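Local structure of F-actin-capping protein subunit alpha (Dictyostelium discoideum, 4AKR) at residues Cys21-Glu25 with Thr154-Lys158. The protein forms a heterodimer with the beta subunit that caps the fast-growing barbed ends of actin filaments, blocking subunit exchange there without severing them. Numbering follows the deposited sequence.
Sequences CEFME and TCIYK
This is a loop-to-strand packing contact near the protein surface, where the turn leading into helix 23-31 rests on the end of strand 145-158. One strand face thus receives a helix N-terminus, joining the N-terminal helical region to the five-stranded antiparallel sheet beside the beta subunit. Cys21 has a positive phi (69/0), Glu22 (-120/15) is the N-cap, and helical values run from Phe23 onward. Thr154-Lys158 is in beta conformation, psi falling to 75° at Lys158; Cys155 and Tyr157 point at the turn, Ile156 away. The backbones come nearest at Cys21 and Tyr157, CA to CA 6.2 Å, without hydrogen-bonding to each other. In the m rotamer, Cys21 sets SG 3.5 Å from Cys155 CB; the two SG atoms, 3.6 Å apart, form no disulfide. Cys21 CB meets Tyr157 CB at 3.6 Å. Tyr157, chi1 t, extends its ring along the turn: Cys21 O lies over one face, 3.6 Å from CE2, Glu22 CG is 3.6 Å from CE1, and Tyr157 OH is 3.4 Å from both OE1 and OE2 of Glu25. The Glu22 carboxylate salt-bridges a basic side chain of the beta subunit and hydrogen-bonds Ser164. Phe23 stacks on Tyr51 of helix 44-55, while Ile156 pairs through its backbone with Gly165 of antiparallel strand 163-175.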
loop_
_atom_site.group_PDB
_atom_site.type_symbol
_atom_site.label_atom_id
_atom_site.label_comp_id
_atom_site.label_asym_id
_atom_site.label_seq_id
_atom_site.Cartn_x
_atom_site.Cartn_y
_atom_site.Cartn_z
ATOM N N CYS A 21 -2.433 11.199 -6.386
ATOM C CA CYS A 21 -1.952 12.536 -6.047
ATOM C C CYS A 21 -0.450 12.681 -5.866
ATOM O O CYS A 21 0.019 13.777 -5.571
ATOM C CB CYS A 21 -2.631 13.018 -4.767
ATOM S SG CYS A 21 -4.403 13.189 -4.905
ATOM N N GLU A 22 0.301 11.594 -6.032
ATOM C CA GLU A 22 1.757 11.634 -5.841
ATOM C C GLU A 22 2.518 11.239 -7.098
ATOM O O GLU A 22 3.720 10.956 -7.043
ATOM C CB GLU A 22 2.157 10.684 -4.714
ATOM C CG GLU A 22 1.460 10.942 -3.384
ATOM C CD GLU A 22 1.773 9.868 -2.358
ATOM O OE1 GLU A 22 2.953 9.438 -2.259
ATOM O OE2 GLU A 22 0.832 9.457 -1.647
ATOM N N PHE A 23 1.805 11.227 -8.220
ATOM C CA PHE A 23 2.358 10.836 -9.501
ATOM C C PHE A 23 3.632 11.605 -9.831
ATOM O O PHE A 23 4.652 11.013 -10.171
ATOM C CB PHE A 23 1.299 11.023 -10.599
ATOM C CG PHE A 23 1.668 10.386 -11.907
ATOM C CD1 PHE A 23 1.870 9.011 -11.991
ATOM C CD2 PHE A 23 1.874 11.164 -13.039
ATOM C CE1 PHE A 23 2.281 8.422 -13.188
ATOM C CE2 PHE A 23 2.281 10.591 -14.232
ATOM C CZ PHE A 23 2.490 9.215 -14.309
ATOM N N MET A 24 3.598 12.922 -9.706
ATOM C CA MET A 24 4.784 13.692 -10.010
ATOM C C MET A 24 5.969 13.405 -9.084
ATOM O O MET A 24 7.116 13.469 -9.531
ATOM C CB MET A 24 4.454 15.179 -10.038
ATOM C CG MET A 24 3.676 15.582 -11.299
ATOM S SD MET A 24 4.423 14.911 -12.833
ATOM C CE MET A 24 5.593 16.207 -13.265
ATOM N N GLU A 25 5.716 13.091 -7.813
ATOM C CA GLU A 25 6.825 12.781 -6.914
ATOM C C GLU A 25 7.474 11.485 -7.395
ATOM O O GLU A 25 8.691 11.328 -7.346
ATOM C CB GLU A 25 6.354 12.605 -5.463
ATOM C CG GLU A 25 6.108 13.893 -4.683
ATOM C CD GLU A 25 4.799 14.560 -5.029
ATOM O OE1 GLU A 25 3.870 13.849 -5.464
ATOM O OE2 GLU A 25 4.683 15.793 -4.847
ATOM N N THR A 154 -12.797 11.477 -6.602
ATOM C CA THR A 154 -12.418 12.470 -5.618
ATOM C C THR A 154 -11.173 12.026 -4.872
ATOM O O THR A 154 -11.056 10.870 -4.470
ATOM C CB THR A 154 -13.552 12.713 -4.601
ATOM O OG1 THR A 154 -13.172 13.772 -3.716
ATOM C CG2 THR A 154 -13.829 11.447 -3.788
ATOM N N CYS A 155 -10.255 12.964 -4.675
ATOM C CA CYS A 155 -9.003 12.678 -4.006
ATOM C C CYS A 155 -8.661 13.716 -2.956
ATOM O O CYS A 155 -9.334 14.741 -2.827
ATOM C CB CYS A 155 -7.880 12.631 -5.035
ATOM S SG CYS A 155 -7.728 14.178 -5.980
ATOM N N ILE A 156 -7.601 13.430 -2.209
ATOM C CA ILE A 156 -7.121 14.325 -1.179
ATOM C C ILE A 156 -5.613 14.157 -1.074
ATOM O O ILE A 156 -5.079 13.062 -1.255
ATOM C CB ILE A 156 -7.776 14.016 0.170
ATOM C CG1 ILE A 156 -7.319 15.036 1.206
ATOM C CG2 ILE A 156 -7.416 12.620 0.617
ATOM C CD1 ILE A 156 -8.075 14.941 2.511
ATOM N N TYR A 157 -4.919 15.248 -0.793
ATOM C CA TYR A 157 -3.476 15.183 -0.686
ATOM C C TYR A 157 -2.963 16.210 0.302
ATOM O O TYR A 157 -3.097 17.413 0.095
ATOM C CB TYR A 157 -2.838 15.402 -2.060
ATOM C CG TYR A 157 -1.336 15.209 -2.092
ATOM C CD1 TYR A 157 -0.736 14.121 -1.456
ATOM C CD2 TYR A 157 -0.513 16.101 -2.787
ATOM C CE1 TYR A 157 0.652 13.926 -1.512
ATOM C CE2 TYR A 157 0.868 15.914 -2.851
ATOM C CZ TYR A 157 1.446 14.826 -2.212
ATOM O OH TYR A 157 2.814 14.636 -2.276
ATOM N N LYS A 158 -2.388 15.714 1.389
ATOM C CA LYS A 158 -1.830 16.561 2.424
ATOM C C LYS A 158 -0.439 16.034 2.731
ATOM O O LYS A 158 -0.215 15.387 3.751
ATOM C CB LYS A 158 -2.705 16.500 3.670
ATOM C CG LYS A 158 -4.117 17.000 3.448
ATOM C CD LYS A 158 -4.142 18.506 3.247
ATOM C CE LYS A 158 -5.555 18.985 2.977
ATOM N NZ LYS A 158 -6.489 18.514 4.040
#